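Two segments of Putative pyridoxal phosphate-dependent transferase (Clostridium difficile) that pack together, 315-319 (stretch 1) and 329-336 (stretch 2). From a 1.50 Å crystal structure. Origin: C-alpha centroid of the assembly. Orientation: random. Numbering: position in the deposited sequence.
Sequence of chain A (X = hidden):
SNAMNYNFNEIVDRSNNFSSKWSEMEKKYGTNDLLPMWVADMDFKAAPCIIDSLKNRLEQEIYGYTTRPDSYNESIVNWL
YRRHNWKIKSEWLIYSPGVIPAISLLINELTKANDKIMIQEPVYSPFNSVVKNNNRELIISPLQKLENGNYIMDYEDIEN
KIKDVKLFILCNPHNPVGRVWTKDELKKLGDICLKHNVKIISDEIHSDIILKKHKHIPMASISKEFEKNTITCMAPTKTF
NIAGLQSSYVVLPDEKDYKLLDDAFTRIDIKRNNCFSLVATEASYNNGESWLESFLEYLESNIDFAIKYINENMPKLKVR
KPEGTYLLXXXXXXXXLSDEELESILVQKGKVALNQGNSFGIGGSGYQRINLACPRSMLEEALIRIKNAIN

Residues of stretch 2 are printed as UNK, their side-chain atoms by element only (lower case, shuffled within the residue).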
# COMPACT_ATOMS: atom_id res chain seq x y z
N PRO A 315 14.47 41.89 0.94
CA PRO A 315 14.03 42.34 2.25
C PRO A 315 12.54 42.64 2.37
O PRO A 315 12.03 42.80 3.51
CB PRO A 315 14.85 43.60 2.50
CG PRO A 315 15.22 44.06 1.14
CD PRO A 315 15.46 42.79 0.35
N LYS A 316 11.84 42.73 1.25
CA LYS A 316 10.37 42.83 1.29
C LYS A 316 9.70 41.52 1.75
O LYS A 316 8.59 41.54 2.29
CB LYS A 316 9.78 43.29 -0.05
CG LYS A 316 9.99 44.79 -0.33
CD LYS A 316 9.95 45.11 -1.80
CE LYS A 316 10.11 46.60 -2.06
NZ LYS A 316 10.29 46.89 -3.53
N LEU A 317 10.39 40.39 1.59
CA LEU A 317 9.88 39.12 2.06
C LEU A 317 10.13 39.01 3.56
O LEU A 317 11.08 39.58 4.11
CB LEU A 317 10.58 37.93 1.40
CG LEU A 317 10.55 37.96 -0.14
CD1 LEU A 317 11.14 36.69 -0.69
CD2 LEU A 317 9.15 38.25 -0.73
N LYS A 318 9.28 38.24 4.21
CA LYS A 318 9.37 38.03 5.65
C LYS A 318 9.34 36.52 5.95
O LYS A 318 8.54 35.79 5.41
CB LYS A 318 8.21 38.73 6.39
CG LYS A 318 8.21 40.28 6.27
CD LYS A 318 9.64 40.81 6.48
CE LYS A 318 9.79 42.31 6.70
NZ LYS A 318 10.09 43.03 5.44
N VAL A 319 10.19 36.09 6.87
CA VAL A 319 10.40 34.66 7.15
C VAL A 319 10.84 34.55 8.61
O VAL A 319 11.64 35.34 9.07
CB VAL A 319 11.42 34.02 6.18
CG1 VAL A 319 12.74 34.76 6.25
CG2 VAL A 319 11.53 32.51 6.40
N UNK A 329 8.60 28.81 5.41
CA UNK A 329 7.33 29.46 5.17
C UNK A 329 7.58 30.93 5.02
O UNK A 329 7.92 31.62 6.00
c UNK A 329 4.99 29.63 6.34
c UNK A 329 4.30 30.43 7.30
c UNK A 329 2.74 28.24 3.58
c UNK A 329 1.55 28.87 4.03
c UNK A 329 1.54 29.65 5.18
c UNK A 329 6.45 29.16 6.36
c UNK A 329 2.75 29.81 5.86
c UNK A 329 3.95 29.21 5.41
c UNK A 329 3.93 28.46 4.24
n UNK A 329 3.06 30.50 6.95
N UNK A 330 7.47 31.42 3.77
CA UNK A 330 7.94 32.76 3.45
C UNK A 330 6.76 33.62 2.98
O UNK A 330 6.00 33.22 2.12
c UNK A 330 10.17 31.81 2.70
c UNK A 330 9.48 34.11 1.95
c UNK A 330 9.00 32.71 2.32
N UNK A 331 6.61 34.79 3.61
CA UNK A 331 5.55 35.72 3.31
C UNK A 331 6.02 36.69 2.21
O UNK A 331 6.97 37.43 2.40
c UNK A 331 5.25 36.47 4.60
c UNK A 331 4.15 37.48 4.45
o UNK A 331 4.00 38.25 5.42
o UNK A 331 3.48 37.54 3.41
N UNK A 332 5.31 36.63 1.09
CA UNK A 332 5.52 37.50 -0.08
C UNK A 332 4.51 38.63 -0.19
O UNK A 332 4.46 39.34 -1.19
c UNK A 332 8.40 35.12 -3.04
c UNK A 332 6.74 34.63 -0.86
c UNK A 332 5.40 36.68 -1.36
c UNK A 332 7.37 35.96 -2.73
c UNK A 332 6.53 35.74 -1.62
c UNK A 332 8.60 33.97 -2.24
c UNK A 332 7.78 33.77 -1.15
N UNK A 333 3.66 38.81 0.81
CA UNK A 333 2.53 39.72 0.69
C UNK A 333 2.95 41.19 0.48
O UNK A 333 2.21 41.95 -0.16
o UNK A 333 2.27 39.98 3.10
c UNK A 333 1.61 39.61 1.92
N UNK A 334 4.13 41.57 0.96
CA UNK A 334 4.56 42.99 0.84
C UNK A 334 4.83 43.39 -0.62
O UNK A 334 4.93 44.56 -0.92
c UNK A 334 5.78 43.29 1.72
N UNK A 335 4.91 42.43 -1.53
CA UNK A 335 5.02 42.71 -2.99
C UNK A 335 3.72 43.24 -3.61
O UNK A 335 3.71 43.74 -4.77
c UNK A 335 5.45 41.45 -3.75
c UNK A 335 6.75 40.78 -3.31
c UNK A 335 7.05 39.52 -4.11
c UNK A 335 7.94 41.75 -3.43
N UNK A 336 2.62 43.10 -2.89
CA UNK A 336 1.32 43.57 -3.36
C UNK A 336 0.74 42.85 -4.56
O UNK A 336 -0.07 43.43 -5.31
O HOH W 1 6.28 40.20 2.45

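Position 329 carries ten side-chain atoms, nine carbons and one nitrogen: a single carbon leads into fused five- and six-membered rings, the nitrogen lying in the smaller. The rings lead away from stretch 1; the nearest side-chain approach is from CB, 6.1 Å from Val319 CG2, so contact falls to the backbone, with its O 3.7 Å from Val319 CG2. A fused bicycle with one nitrogen is an indole, and the residue is Trp329; its NE1 is hydrogen-bonded elsewhere in the structure.

Position 330 has three carbons, one bearing the other two. One branch carbon lies 4.0 Å from Leu317 CB, and the other lies 4.0 Å from Val319 CG2. Branching directly at CB, with no oxygen, defines valine. In Val330, chi1 is 179° (t); CG1 is the branch at Leu317 and CG2 the one at Val319.

At position 331 two carbons are followed by two oxygens, both on the second carbon. Its CB is 4.1 Å from Lys318 CB, and its backbone N and O both bond to Lys318. A carboxylate one carbon beyond CB identifies Asp331. Its OD1 turns back into its own stretch, accepting a hydrogen bond from the backbone N of position 333 at 2.9 Å (N-H...O angle 162°).

Position 332 shows one carbon and then a ring of six carbons without a heteroatom. The CA-to-CB bond points away from stretch 1, yet a ring carbon is 3.5 Å from Leu317 CD2. The residue is Phe332. One ring face receives Leu317: CD2 of Leu317 is 3.9 Å from the centroid of the Phe332 ring, 28° off its normal, a CH-pi contact over the face.

Position 333 holds one carbon and one oxygen; its oxygen, the side-chain atom nearest stretch 1, stays 6.6 Å from Lys316 O. This is Ser333. Its OG donates to Asp331 OD1 at 2.7 Å, so the same carboxylate oxygen receives both backbone and side chain.

Position 334 ends at CB, a single carbon pointing toward stretch 1, and this CB sits 3.4 Å from Lys316 O. It is Ala334.

Position 335 has four carbons forked at the second. Its CA-to-CB bond runs sideways, but the end comes nearer: one terminal carbon lies 4.2 Å from Leu317 CD2, and the other lies 4.1 Å from Lys316 CB. The residue is Leu335.

Position 336 has no side-chain atoms: Gly336. Its phi of 67° is a value that favours glycine, and it makes no contact with stretch 1.

The contact works through an antiparallel pairing backed by apolar packing. Lys318 N donates to Asp331 O at 3.0 Å (163°), and Asp331 N to Lys318 O at 2.8 Å (167°); the near-linear angles support both bonds. Beyond this pair, one water extends the polar link, donating to Lys316 O (2.7 Å from the water O) and Asp331 O (2.9 Å), and accepting from Ala334 N (3.0 Å). Leu317 supplies the apolar centre, buried against Val330, Phe332 and Leu335. Together the two stretches bury 449 Å².

Stretch 2 329-336: WVDFSALG
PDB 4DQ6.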